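Local structure of putative hyaluronoglucosaminidase (Clostridium perfringens, 6PWI) at residues V295-A300 / N305-L310; I328-V333 / F388-W393; K349-M354 / I358-T363. The protein probably hydrolyses N-acetylhexosamine linkages in glycans as a family 84 glycoside hydrolase, and is represented here by a piece that includes its probable catalytic barrel. One frame throughout, in Å; residues are numbered along the deposited sequence.

All three contacts lie in the eight-stranded parallel beta/alpha barrel that makes up the probable catalytic domain. Contact 1 pairs the loop after strand 293-296 with helix 304-321, and the chain then runs on into strand 328-330, the first half of contact 2. Contact 2 spans the inside of the barrel from that strand to 387-391. Contact 3, nested in the loop that contact 2 closes, joins helix 346-351 to strand 359-362, which lies between the two strands of contact 2. Centres of contacts 1 and 2 are about 13 Å apart, and contact 3 is about 10 Å from either. Contacts 1 and 3 thus lie where outer helices meet the barrel wall; contact 2 is interior packing.

Contact 1 (V295-A300 / N305-L310); sequences VLADDA and NNQVKL
Ala-297 and Gln-307 mark the closest backbone approach, CA to CA 8.0 Å, where the chain leaving strand 293-296 turns beside helix 304-321. The gap is bridged from the helix side by the single long side chain of Gln-307. Its CG stands anti to the carbonyl carbon (chi1 -71°) and the chain runs on extended, which carries the terminal amide across to the two alanine methyls. The two ends of the amide are shared out between them: OE1 lies 3.8 Å from CB of Ala-297, and NE2 lies 3.4 Å from CB of Ala-300. These are van der Waals contacts; the polar partner of OE1 is the hydroxyl of Tyr-347, whose hydrogen bond helps fix the rotation of the amide.

The alanines are the first and last residues of a type I beta turn, closed by a bond of 3.0 Å from Ala-300 N to Ala-297 O. This turn follows the fourth barrel strand, within the beta-alpha-beta unit 293-296, 304-321, 328-330. At its two central positions sit Asp-298 and Asp-299, the consecutive acidic pair expected in GH84 enzymes; Asp-299 is the predicted proton donor, and its OD1 is hydrogen-bonded to ND1 of His-256. Phe-329 of the next strand packs against both Ala-297 and Gln-307, while Leu-310, one helical turn on, packs on Phe-258 and helix 268-286.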
ATOM      1  N   VAL A 295       6.956  13.574 -13.598  1.00 23.03           N
ATOM      2  CA  VAL A 295       7.302  13.602 -15.012  1.00 23.19           C
ATOM      3  C   VAL A 295       7.863  12.232 -15.381  1.00 23.44           C
ATOM      4  O   VAL A 295       8.844  11.786 -14.795  1.00 24.34           O
ATOM      5  CB  VAL A 295       8.305  14.732 -15.322  1.00 22.35           C
ATOM      6  CG1 VAL A 295       8.828  14.651 -16.748  1.00 22.46           C
ATOM      7  CG2 VAL A 295       7.698  16.100 -15.066  1.00 21.86           C
ATOM      8  N   LEU A 296       7.234  11.563 -16.350  1.00 24.09           N
ATOM      9  CA  LEU A 296       7.572  10.177 -16.633  1.00 24.57           C
ATOM     10  C   LEU A 296       8.294  10.079 -17.972  1.00 25.64           C
ATOM     11  O   LEU A 296       7.761  10.497 -18.997  1.00 26.26           O
ATOM     12  CB  LEU A 296       6.294   9.337 -16.621  1.00 23.93           C
ATOM     13  CG  LEU A 296       5.404   9.502 -15.391  1.00 25.04           C
ATOM     14  CD1 LEU A 296       4.247   8.515 -15.424  1.00 26.02           C
ATOM     15  CD2 LEU A 296       6.198   9.336 -14.107  1.00 24.80           C
ATOM     16  N   ALA A 297       9.491   9.483 -17.949  1.00 26.99           N
ATOM     17  CA  ALA A 297      10.357   9.428 -19.115  1.00 28.75           C
ATOM     18  C   ALA A 297      10.700   7.985 -19.486  1.00 30.69           C
ATOM     19  O   ALA A 297      11.607   7.751 -20.282  1.00 32.56           O
ATOM     20  CB  ALA A 297      11.605  10.243 -18.863  1.00 27.23           C
ATOM     21  N   ASP A 298       9.968   7.020 -18.920  1.00 33.43           N
ATOM     22  CA  ASP A 298      10.217   5.609 -19.179  1.00 36.00           C
ATOM     23  C   ASP A 298      10.066   5.309 -20.669  1.00 36.97           C
ATOM     24  O   ASP A 298      10.626   4.337 -21.162  1.00 38.01           O
ATOM     25  CB  ASP A 298       9.303   4.710 -18.343  1.00 38.10           C
ATOM     26  CG  ASP A 298       7.847   5.137 -18.378  1.00 40.80           C
ATOM     27  OD1 ASP A 298       7.541   6.213 -17.833  1.00 40.55           O
ATOM     28  OD2 ASP A 298       7.030   4.396 -18.964  1.00 46.40           O
ATOM     29  N   ASP A 299       9.320   6.159 -21.378  1.00 38.55           N
ATOM     30  CA  ASP A 299       9.055   5.949 -22.793  1.00 41.63           C
ATOM     31  C   ASP A 299       9.567   7.132 -23.618  1.00 44.69           C
ATOM     32  O   ASP A 299       9.015   7.430 -24.677  1.00 45.27           O
ATOM     33  CB  ASP A 299       7.566   5.665 -23.026  1.00 39.62           C
ATOM     34  CG  ASP A 299       6.612   6.652 -22.363  1.00 40.84           C
ATOM     35  OD1 ASP A 299       7.085   7.682 -21.813  1.00 38.51           O
ATOM     36  OD2 ASP A 299       5.388   6.384 -22.405  1.00 40.84           O
ATOM     37  N   ALA A 300      10.639   7.784 -23.142  1.00 45.99           N
ATOM     38  CA  ALA A 300      11.119   9.031 -23.720  1.00 47.05           C
ATOM     39  C   ALA A 300      11.938   8.762 -24.981  1.00 49.97           C
ATOM     40  O   ALA A 300      12.592   7.724 -25.085  1.00 49.74           O
ATOM     41  CB  ALA A 300      11.920   9.794 -22.697  1.00 44.41           C
ATOM     42  N   ASN A 305      19.710  15.222 -22.263  1.00 42.06           N
ATOM     43  CA  ASN A 305      19.982  16.630 -22.024  1.00 41.72           C
ATOM     44  C   ASN A 305      18.685  17.426 -22.037  1.00 39.48           C
ATOM     45  O   ASN A 305      18.496  18.328 -21.220  1.00 40.28           O
ATOM     46  CB  ASN A 305      20.947  17.194 -23.063  1.00 48.17           C
ATOM     47  CG  ASN A 305      22.384  17.062 -22.617  1.00 55.59           C
ATOM     48  OD1 ASN A 305      22.686  17.193 -21.429  1.00 55.10           O
ATOM     49  ND2 ASN A 305      23.275  16.799 -23.560  1.00 59.64           N
ATOM     50  N   ASN A 306      17.803  17.075 -22.975  1.00 35.36           N
ATOM     51  CA  ASN A 306      16.540  17.768 -23.144  1.00 34.24           C
ATOM     52  C   ASN A 306      15.666  17.571 -21.906  1.00 32.80           C
ATOM     53  O   ASN A 306      15.042  18.521 -21.433  1.00 30.25           O
ATOM     54  CB  ASN A 306      15.875  17.376 -24.464  1.00 34.75           C
ATOM     55  CG  ASN A 306      16.630  17.927 -25.656  1.00 37.48           C
ATOM     56  OD1 ASN A 306      17.387  18.892 -25.531  1.00 36.58           O
ATOM     57  ND2 ASN A 306      16.432  17.321 -26.816  1.00 38.15           N
ATOM     58  N   GLN A 307      15.655  16.332 -21.388  1.00 30.66           N
ATOM     59  CA  GLN A 307      14.870  15.983 -20.218  1.00 28.73           C
ATOM     60  C   GLN A 307      15.285  16.866 -19.044  1.00 28.10           C
ATOM     61  O   GLN A 307      14.433  17.356 -18.310  1.00 26.91           O
ATOM     62  CB  GLN A 307      14.975  14.483 -19.938  1.00 29.27           C
ATOM     63  CG  GLN A 307      14.244  13.633 -20.971  1.00 29.70           C
ATOM     64  CD  GLN A 307      14.675  12.186 -20.981  1.00 29.30           C
ATOM     65  OE1 GLN A 307      14.962  11.593 -19.945  1.00 29.85           O
ATOM     66  NE2 GLN A 307      14.707  11.598 -22.165  1.00 29.39           N
ATOM     67  N   VAL A 308      16.596  17.106 -18.912  1.00 28.10           N
ATOM     68  CA  VAL A 308      17.128  17.974 -17.872  1.00 28.19           C
ATOM     69  C   VAL A 308      16.659  19.413 -18.106  1.00 30.05           C
ATOM     70  O   VAL A 308      16.185  20.070 -17.177  1.00 30.48           O
ATOM     71  CB  VAL A 308      18.662  17.876 -17.778  1.00 26.94           C
ATOM     72  CG1 VAL A 308      19.231  18.840 -16.743  1.00 26.50           C
ATOM     73  CG2 VAL A 308      19.100  16.457 -17.470  1.00 26.62           C
ATOM     74  N   LYS A 309      16.799  19.894 -19.351  1.00 31.09           N
ATOM     75  CA  LYS A 309      16.373  21.234 -19.733  1.00 30.55           C
ATOM     76  C   LYS A 309      14.958  21.488 -19.212  1.00 29.24           C
ATOM     77  O   LYS A 309      14.732  22.467 -18.503  1.00 29.05           O
ATOM     78  CB  LYS A 309      16.497  21.407 -21.249  1.00 32.02           C
ATOM     79  CG  LYS A 309      16.190  22.785 -21.815  1.00 35.15           C
ATOM     80  CD  LYS A 309      16.743  22.926 -23.231  1.00 40.73           C
ATOM     81  CE  LYS A 309      16.022  23.929 -24.109  1.00 41.49           C
ATOM     82  NZ  LYS A 309      15.968  25.273 -23.483  1.00 44.62           N
ATOM     83  N   LEU A 310      14.025  20.578 -19.524  1.00 27.79           N
ATOM     84  CA  LEU A 310      12.636  20.751 -19.135  1.00 28.10           C
ATOM     85  C   LEU A 310      12.515  20.859 -17.615  1.00 29.27           C
ATOM     86  O   LEU A 310      11.840  21.759 -17.110  1.00 29.27           O
ATOM     87  CB  LEU A 310      11.781  19.607 -19.687  1.00 28.11           C
ATOM     88  CG  LEU A 310      10.326  19.608 -19.208  1.00 29.58           C
ATOM     89  CD1 LEU A 310       9.585  20.841 -19.702  1.00 28.92           C
ATOM     90  CD2 LEU A 310       9.592  18.347 -19.640  1.00 30.68           C
TER

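Contact 2 (I328-V333 / F388-W393). With EDO (1,2-ethanediol), chain H.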
ATOM      1  N   ILE A 328       8.651  14.477  -8.900  1.00 29.01           N
ATOM      2  CA  ILE A 328       9.049  13.090  -9.032  1.00 28.32           C
ATOM      3  C   ILE A 328       9.405  12.881 -10.499  1.00 27.44           C
ATOM      4  O   ILE A 328       8.721  13.407 -11.372  1.00 29.73           O
ATOM      5  CB  ILE A 328       7.872  12.218  -8.560  1.00 29.56           C
ATOM      6  CG1 ILE A 328       7.828  12.177  -7.031  1.00 30.82           C
ATOM      7  CG2 ILE A 328       7.919  10.827  -9.165  1.00 30.87           C
ATOM      8  CD1 ILE A 328       6.439  12.262  -6.450  1.00 32.67           C
ATOM      9  N   PHE A 329      10.496  12.157 -10.765  1.00 25.53           N
ATOM     10  CA  PHE A 329      10.927  11.890 -12.131  1.00 23.43           C
ATOM     11  C   PHE A 329      11.195  10.396 -12.301  1.00 22.24           C
ATOM     12  O   PHE A 329      11.916   9.794 -11.513  1.00 22.05           O
ATOM     13  CB  PHE A 329      12.142  12.757 -12.482  1.00 23.23           C
ATOM     14  CG  PHE A 329      12.663  12.607 -13.892  1.00 23.42           C
ATOM     15  CD1 PHE A 329      12.189  13.414 -14.918  1.00 23.36           C
ATOM     16  CD2 PHE A 329      13.637  11.666 -14.197  1.00 22.86           C
ATOM     17  CE1 PHE A 329      12.657  13.270 -16.217  1.00 23.23           C
ATOM     18  CE2 PHE A 329      14.102  11.522 -15.496  1.00 22.89           C
ATOM     19  CZ  PHE A 329      13.613  12.322 -16.506  1.00 22.99           C
ATOM     20  N   VAL A 330      10.605   9.798 -13.339  1.00 21.46           N
ATOM     21  CA  VAL A 330      10.820   8.390 -13.627  1.00 21.10           C
ATOM     22  C   VAL A 330      11.728   8.312 -14.850  1.00 21.84           C
ATOM     23  O   VAL A 330      11.341   8.738 -15.930  1.00 23.26           O
ATOM     24  CB  VAL A 330       9.491   7.643 -13.860  1.00 19.76           C
ATOM     25  CG1 VAL A 330       9.719   6.215 -14.326  1.00 19.84           C
ATOM     26  CG2 VAL A 330       8.617   7.656 -12.629  1.00 19.46           C
ATOM     27  N   PRO A 331      12.966   7.786 -14.727  1.00 22.14           N
ATOM     28  CA  PRO A 331      13.938   7.880 -15.817  1.00 22.45           C
ATOM     29  C   PRO A 331      13.667   6.821 -16.883  1.00 24.05           C
ATOM     30  O   PRO A 331      12.907   5.881 -16.639  1.00 23.50           O
ATOM     31  CB  PRO A 331      15.263   7.640 -15.079  1.00 22.35           C
ATOM     32  CG  PRO A 331      14.893   6.689 -13.954  1.00 21.68           C
ATOM     33  CD  PRO A 331      13.483   7.071 -13.549  1.00 21.51           C
ATOM     34  N   LYS A 332      14.273   6.994 -18.068  1.00 25.00           N
ATOM     35  CA  LYS A 332      14.142   6.022 -19.140  1.00 26.32           C
ATOM     36  C   LYS A 332      14.829   4.721 -18.735  1.00 25.11           C
ATOM     37  O   LYS A 332      14.332   3.636 -19.023  1.00 25.65           O
ATOM     38  CB  LYS A 332      14.746   6.538 -20.446  1.00 29.63           C
ATOM     39  CG  LYS A 332      14.592   5.580 -21.618  1.00 35.02           C
ATOM     40  CD  LYS A 332      15.457   5.930 -22.803  1.00 41.55           C
ATOM     41  CE  LYS A 332      15.050   5.174 -24.050  1.00 46.87           C
ATOM     42  NZ  LYS A 332      16.117   5.219 -25.079  1.00 51.89           N
ATOM     43  N   VAL A 333      15.979   4.859 -18.075  1.00 23.23           N
ATOM     44  CA  VAL A 333      16.735   3.755 -17.512  1.00 22.11           C
ATOM     45  C   VAL A 333      16.388   3.678 -16.029  1.00 22.14           C
ATOM     46  O   VAL A 333      16.876   4.496 -15.246  1.00 23.31           O
ATOM     47  CB  VAL A 333      18.243   4.004 -17.724  1.00 21.70           C
ATOM     48  CG1 VAL A 333      19.119   3.052 -16.924  1.00 20.74           C
ATOM     49  CG2 VAL A 333      18.620   3.998 -19.200  1.00 20.87           C
ATOM     50  N   PHE A 388      14.238   6.884  -5.229  1.00 24.44           N
ATOM     51  CA  PHE A 388      12.865   6.721  -4.788  1.00 25.08           C
ATOM     52  C   PHE A 388      12.355   5.423  -5.417  1.00 25.77           C
ATOM     53  O   PHE A 388      12.285   5.312  -6.640  1.00 26.26           O
ATOM     54  CB  PHE A 388      12.069   7.986  -5.140  1.00 24.59           C
ATOM     55  CG  PHE A 388      10.584   7.979  -4.858  1.00 24.24           C
ATOM     56  CD1 PHE A 388      10.024   7.128  -3.911  1.00 24.56           C
ATOM     57  CD2 PHE A 388       9.743   8.860  -5.522  1.00 24.39           C
ATOM     58  CE1 PHE A 388       8.659   7.137  -3.655  1.00 24.48           C
ATOM     59  CE2 PHE A 388       8.381   8.879  -5.258  1.00 25.18           C
ATOM     60  CZ  PHE A 388       7.840   8.012  -4.332  1.00 25.30           C
ATOM     61  N   MET A 389      12.043   4.436  -4.570  1.00 25.72           N
ATOM     62  CA  MET A 389      11.780   3.078  -5.015  1.00 26.06           C
ATOM     63  C   MET A 389      10.352   2.971  -5.548  1.00 25.44           C
ATOM     64  O   MET A 389       9.402   3.353  -4.865  1.00 26.45           O
ATOM     65  CB  MET A 389      11.975   2.098  -3.853  1.00 28.41           C
ATOM     66  CG  MET A 389      11.413   0.713  -4.108  1.00 29.88           C
ATOM     67  SD  MET A 389      12.583  -0.260  -5.058  1.00 35.67           S
ATOM     68  CE  MET A 389      11.809  -1.877  -5.018  1.00 34.11           C
ATOM     69  N   TRP A 390      10.229   2.468  -6.782  1.00 23.49           N
ATOM     70  CA  TRP A 390       8.973   2.025  -7.367  1.00 22.29           C
ATOM     71  C   TRP A 390       8.923   0.502  -7.252  1.00 21.41           C
ATOM     72  O   TRP A 390       9.701  -0.193  -7.912  1.00 20.34           O
ATOM     73  CB  TRP A 390       8.901   2.503  -8.828  1.00 23.56           C
ATOM     74  CG  TRP A 390       7.779   1.987  -9.688  1.00 25.24           C
ATOM     75  CD1 TRP A 390       7.214   0.739  -9.681  1.00 25.18           C
ATOM     76  CD2 TRP A 390       7.117   2.707 -10.750  1.00 25.55           C
ATOM     77  NE1 TRP A 390       6.230   0.646 -10.630  1.00 25.03           N
ATOM     78  CE2 TRP A 390       6.149   1.837 -11.305  1.00 25.51           C
ATOM     79  CE3 TRP A 390       7.233   4.003 -11.270  1.00 25.35           C
ATOM     80  CZ2 TRP A 390       5.315   2.223 -12.357  1.00 26.06           C
ATOM     81  CZ3 TRP A 390       6.415   4.379 -12.316  1.00 26.07           C
ATOM     82  CH2 TRP A 390       5.469   3.499 -12.853  1.00 25.83           C
ATOM     83  N   LEU A 391       8.033  -0.008  -6.386  1.00 19.58           N
ATOM     84  CA  LEU A 391       7.962  -1.439  -6.133  1.00 18.73           C
ATOM     85  C   LEU A 391       6.889  -2.081  -7.008  1.00 18.66           C
ATOM     86  O   LEU A 391       5.700  -1.811  -6.849  1.00 18.34           O
ATOM     87  CB  LEU A 391       7.689  -1.694  -4.649  1.00 18.14           C
ATOM     88  CG  LEU A 391       7.626  -3.169  -4.257  1.00 18.00           C
ATOM     89  CD1 LEU A 391       8.966  -3.847  -4.476  1.00 18.23           C
ATOM     90  CD2 LEU A 391       7.184  -3.336  -2.815  1.00 17.44           C
ATOM     91  N   ASN A 392       7.332  -2.955  -7.915  1.00 18.59           N
ATOM     92  CA  ASN A 392       6.439  -3.670  -8.809  1.00 18.90           C
ATOM     93  C   ASN A 392       5.876  -4.907  -8.109  1.00 19.53           C
ATOM     94  O   ASN A 392       6.102  -6.033  -8.549  1.00 20.20           O
ATOM     95  CB  ASN A 392       7.126  -3.998 -10.136  1.00 19.05           C
ATOM     96  CG  ASN A 392       6.964  -2.884 -11.148  1.00 19.60           C
ATOM     97  OD1 ASN A 392       5.896  -2.281 -11.234  1.00 19.81           O
ATOM     98  ND2 ASN A 392       8.013  -2.595 -11.903  1.00 19.48           N
ATOM     99  N   TRP A 393       5.154  -4.671  -7.010  1.00 19.29           N
ATOM    100  CA  TRP A 393       4.364  -5.665  -6.303  1.00 19.84           C
ATOM    101  C   TRP A 393       3.302  -4.902  -5.523  1.00 21.16           C
ATOM    102  O   TRP A 393       3.623  -3.899  -4.890  1.00 21.77           O
ATOM    103  CB  TRP A 393       5.236  -6.496  -5.351  1.00 19.56           C
ATOM    104  CG  TRP A 393       4.454  -7.390  -4.437  1.00 19.23           C
ATOM    105  CD1 TRP A 393       3.955  -8.629  -4.724  1.00 19.64           C
ATOM    106  CD2 TRP A 393       4.062  -7.115  -3.080  1.00 18.82           C
ATOM    107  NE1 TRP A 393       3.284  -9.145  -3.646  1.00 19.18           N
ATOM    108  CE2 TRP A 393       3.337  -8.241  -2.619  1.00 19.13           C
ATOM    109  CE3 TRP A 393       4.263  -6.043  -2.205  1.00 18.33           C
ATOM    110  CZ2 TRP A 393       2.813  -8.316  -1.325  1.00 19.07           C
ATOM    111  CZ3 TRP A 393       3.744  -6.119  -0.930  1.00 18.46           C
ATOM    112  CH2 TRP A 393       3.032  -7.238  -0.495  1.00 18.76           C
TER
HETATM  113  C1  EDO H 706       8.583   2.092 -14.937  1.00 38.62           C
HETATM  114  O1  EDO H 706       7.532   2.496 -15.807  1.00 38.35           O
HETATM  115  C2  EDO H 706       8.161   1.203 -13.820  1.00 40.13           C
HETATM  116  O2  EDO H 706       7.607  -0.076 -14.164  1.00 41.07           O
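Phe-388 and Trp-390 both hold CG anti to the backbone N (chi1 176° and 171°), which sends their rings from strand 387-391 towards Ile-328 and Val-330. On the facing strand, Ile-328 CG1 and Val-330 CG2 each stand anti to their own carbonyl carbon, and these are the branches that do the touching. CG1 of Ile-328 comes to the edge of the Phe-388 ring, near its plane, 3.8 Å from CE2; its CD1 is 4.1 Å from the same CE2. Two residues along, CG2 of Val-330 sits at the edge of the six-membered ring of Trp-390, in its plane and 4.0 Å from CZ3, and the two side chains cross at about a right angle.

The two strands are not neighbours in the barrel. Strand 359-362 runs between them, and its Met-361 touches all four side chains, so the contact belongs to the interior packing of the barrel. The side chain of Val-330 is about 8 Å from that of Asp-299, the predicted proton donor. Trp-390 NE1 donates to OD1 of Asn-392, just past the strand end, at 3.0 Å, a bent bond (139° at the hydrogen) that arrives well above the carbonyl plane. Asn-392 is further held by Asn-424 and by the carbonyl of Ile-367. An ethanediol, probably from the crystallisation liquor, lies over one indole face; its O2 takes only a weak bond from Asn-392 ND2.

The two pairs meet across the barrel by apolar packing alone, whereas the indole, tethered through its NE1, offers a flat surface where a small polyol can settle.

Contact 3 (K349-M354 / I358-T363); sequences KTIGTM and IDIMWT
Met-354 and Ile-358 meet with their side chains at about a right angle, the thioether laid across the isoleucine. SD of Met-354 is 3.8 Å from CD1 and equally 3.8 Å from CG2 of Ile-358, so it rests against both branches. CG of Met-354 lies between the backbone N and the carbonyl carbon (chi1 72°), the extended chi2 then brings the sulfur over to Ile-358, and a bend at chi3 (60°) turns CE aside from that line. The same sulfur has a looser neighbour in Ile-360 CD1, at 4.3 Å.

Ile-351 and Ile-360 approach differently, at a slant: CG2 of Ile-351 is 3.7 Å from CD1 of Ile-360, methyl against methyl. Between them the four side chains link helix 346-351 and the turn beside it to strand 359-362 and the residue before it, within the beta-alpha-beta unit that starts at strand 328-330. Phe-329 of that strand packs on Met-354 and Ile-358, and Ile-360 continues the apolar layer to Phe-379 and Val-383 of helix 373-383.

Ile-351 to Met-354 form a type I turn. Thr-350 O accepts twice there, from Thr-353 N at 2.8 Å and from Thr-353 OG1 at 2.6 Å, the latter in the carbonyl plane. The side-chain contact is apolar, part of it made by the polarisable sulfur of Met-354. Between the two segments the side chains make no polar pair, and Arg-385, whose guanidinium donates to the carbonyls of Gly-352, Met-354 and Ile-358, supplies a polar link between their backbones.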
ATOM      1  N   LYS A 349      24.063   9.571 -15.569  1.00 30.72           N
ATOM      2  CA  LYS A 349      24.967  10.643 -15.185  1.00 30.96           C
ATOM      3  C   LYS A 349      24.340  11.989 -15.546  1.00 32.01           C
ATOM      4  O   LYS A 349      24.409  12.932 -14.756  1.00 32.93           O
ATOM      5  CB  LYS A 349      26.333  10.433 -15.841  1.00 33.34           C
ATOM      6  CG  LYS A 349      27.450  11.379 -15.418  1.00 35.59           C
ATOM      7  CD  LYS A 349      28.759  11.001 -16.078  1.00 38.87           C
ATOM      8  CE  LYS A 349      29.659  12.173 -16.412  1.00 41.44           C
ATOM      9  NZ  LYS A 349      30.544  12.520 -15.278  1.00 45.35           N
ATOM     10  N   THR A 350      23.701  12.061 -16.725  1.00 29.71           N
ATOM     11  CA  THR A 350      23.091  13.303 -17.175  1.00 29.53           C
ATOM     12  C   THR A 350      21.861  13.656 -16.341  1.00 29.61           C
ATOM     13  O   THR A 350      21.713  14.802 -15.909  1.00 28.96           O
ATOM     14  CB  THR A 350      22.722  13.245 -18.658  1.00 28.88           C
ATOM     15  OG1 THR A 350      23.953  13.016 -19.334  1.00 30.73           O
ATOM     16  CG2 THR A 350      22.121  14.539 -19.151  1.00 27.60           C
ATOM     17  N   ILE A 351      20.977  12.663 -16.167  1.00 28.46           N
ATOM     18  CA  ILE A 351      19.754  12.758 -15.385  1.00 28.36           C
ATOM     19  C   ILE A 351      20.083  13.285 -13.991  1.00 27.78           C
ATOM     20  O   ILE A 351      19.333  14.076 -13.429  1.00 26.39           O
ATOM     21  CB  ILE A 351      19.046  11.383 -15.372  1.00 29.95           C
ATOM     22  CG1 ILE A 351      18.341  11.114 -16.703  1.00 33.49           C
ATOM     23  CG2 ILE A 351      18.093  11.210 -14.204  1.00 30.40           C
ATOM     24  CD1 ILE A 351      17.634  12.316 -17.301  1.00 34.65           C
ATOM     25  N   GLY A 352      21.240  12.876 -13.467  1.00 27.69           N
ATOM     26  CA  GLY A 352      21.672  13.273 -12.138  1.00 28.69           C
ATOM     27  C   GLY A 352      22.089  14.740 -12.041  1.00 27.85           C
ATOM     28  O   GLY A 352      22.317  15.236 -10.940  1.00 27.21           O
ATOM     29  N   THR A 353      22.192  15.428 -13.185  1.00 27.78           N
ATOM     30  CA  THR A 353      22.547  16.842 -13.172  1.00 28.79           C
ATOM     31  C   THR A 353      21.300  17.725 -13.110  1.00 29.51           C
ATOM     32  O   THR A 353      21.429  18.943 -13.049  1.00 31.53           O
ATOM     33  CB  THR A 353      23.442  17.258 -14.348  1.00 27.72           C
ATOM     34  OG1 THR A 353      22.658  17.236 -15.542  1.00 28.56           O
ATOM     35  CG2 THR A 353      24.680  16.401 -14.490  1.00 26.82           C
ATOM     36  N   MET A 354      20.102  17.125 -13.114  1.00 28.79           N
ATOM     37  CA  MET A 354      18.892  17.914 -12.946  1.00 28.35           C
ATOM     38  C   MET A 354      18.792  18.403 -11.498  1.00 29.10           C
ATOM     39  O   MET A 354      19.518  17.911 -10.636  1.00 28.97           O
ATOM     40  CB  MET A 354      17.641  17.153 -13.391  1.00 28.47           C
ATOM     41  CG  MET A 354      17.205  16.030 -12.469  1.00 28.91           C
ATOM     42  SD  MET A 354      15.669  15.267 -13.071  1.00 28.56           S
ATOM     43  CE  MET A 354      16.170  14.679 -14.688  1.00 26.70           C
ATOM     44  N   ILE A 358      14.684  17.060  -7.098  1.00 27.84           N
ATOM     45  CA  ILE A 358      13.842  16.123  -7.823  1.00 26.72           C
ATOM     46  C   ILE A 358      14.135  14.701  -7.348  1.00 26.98           C
ATOM     47  O   ILE A 358      15.292  14.305  -7.238  1.00 28.61           O
ATOM     48  CB  ILE A 358      14.018  16.296  -9.345  1.00 25.53           C
ATOM     49  CG1 ILE A 358      13.565  17.690  -9.792  1.00 24.97           C
ATOM     50  CG2 ILE A 358      13.298  15.195 -10.106  1.00 23.52           C
ATOM     51  CD1 ILE A 358      14.061  18.098 -11.163  1.00 24.49           C
ATOM     52  N   ASP A 359      13.064  13.953  -7.067  1.00 26.46           N
ATOM     53  CA  ASP A 359      13.139  12.564  -6.645  1.00 27.38           C
ATOM     54  C   ASP A 359      13.045  11.639  -7.856  1.00 25.60           C
ATOM     55  O   ASP A 359      11.989  11.521  -8.473  1.00 25.55           O
ATOM     56  CB  ASP A 359      12.068  12.266  -5.594  1.00 29.97           C
ATOM     57  CG  ASP A 359      12.141  13.267  -4.454  1.00 33.52           C
ATOM     58  OD1 ASP A 359      13.230  13.364  -3.838  1.00 34.59           O
ATOM     59  OD2 ASP A 359      11.134  13.985  -4.231  1.00 35.04           O
ATOM     60  N   ILE A 360      14.168  10.992  -8.186  1.00 23.72           N
ATOM     61  CA  ILE A 360      14.245  10.102  -9.333  1.00 22.09           C
ATOM     62  C   ILE A 360      13.936   8.675  -8.874  1.00 22.18           C
ATOM     63  O   ILE A 360      14.451   8.218  -7.852  1.00 22.83           O
ATOM     64  CB  ILE A 360      15.631  10.234  -9.994  1.00 20.61           C
ATOM     65  CG1 ILE A 360      15.834  11.642 -10.562  1.00 19.71           C
ATOM     66  CG2 ILE A 360      15.828   9.150 -11.044  1.00 20.08           C
ATOM     67  CD1 ILE A 360      17.278  12.086 -10.664  1.00 19.23           C
ATOM     68  N   MET A 361      13.084   7.981  -9.635  1.00 21.50           N
ATOM     69  CA  MET A 361      12.570   6.682  -9.234  1.00 21.30           C
ATOM     70  C   MET A 361      13.403   5.562  -9.856  1.00 20.60           C
ATOM     71  O   MET A 361      14.213   5.798 -10.753  1.00 20.57           O
ATOM     72  CB  MET A 361      11.105   6.511  -9.637  1.00 22.64           C
ATOM     73  CG  MET A 361      10.207   7.568  -9.048  1.00 25.13           C
ATOM     74  SD  MET A 361       8.492   7.014  -8.972  1.00 27.13           S
ATOM     75  CE  MET A 361       8.534   6.042  -7.465  1.00 25.51           C
ATOM     76  N   TRP A 362      13.166   4.340  -9.367  1.00 19.27           N
ATOM     77  CA  TRP A 362      14.001   3.178  -9.615  1.00 18.50           C
ATOM     78  C   TRP A 362      13.197   1.952  -9.205  1.00 18.46           C
ATOM     79  O   TRP A 362      12.534   1.986  -8.167  1.00 18.09           O
ATOM     80  CB  TRP A 362      15.261   3.301  -8.755  1.00 17.87           C
ATOM     81  CG  TRP A 362      16.371   2.329  -9.016  1.00 17.60           C
ATOM     82  CD1 TRP A 362      16.837   1.361  -8.170  1.00 17.44           C
ATOM     83  CD2 TRP A 362      17.214   2.287 -10.178  1.00 17.29           C
ATOM     84  NE1 TRP A 362      17.904   0.710  -8.733  1.00 17.18           N
ATOM     85  CE2 TRP A 362      18.152   1.253  -9.965  1.00 17.02           C
ATOM     86  CE3 TRP A 362      17.260   3.016 -11.371  1.00 17.34           C
ATOM     87  CZ2 TRP A 362      19.124   0.932 -10.908  1.00 17.08           C
ATOM     88  CZ3 TRP A 362      18.220   2.697 -12.304  1.00 17.51           C
ATOM     89  CH2 TRP A 362      19.139   1.673 -12.067  1.00 17.53           C
ATOM     90  N   THR A 363      13.253   0.883 -10.009  1.00 18.49           N
ATOM     91  CA  THR A 363      12.489  -0.305  -9.660  1.00 19.27           C
ATOM     92  C   THR A 363      13.401  -1.386  -9.091  1.00 20.29           C
ATOM     93  O   THR A 363      12.904  -2.413  -8.633  1.00 21.79           O
ATOM     94  CB  THR A 363      11.614  -0.821 -10.811  1.00 18.91           C
ATOM     95  OG1 THR A 363      12.464  -1.476 -11.752  1.00 18.61           O
ATOM     96  CG2 THR A 363      10.797   0.270 -11.469  1.00 18.18           C
TER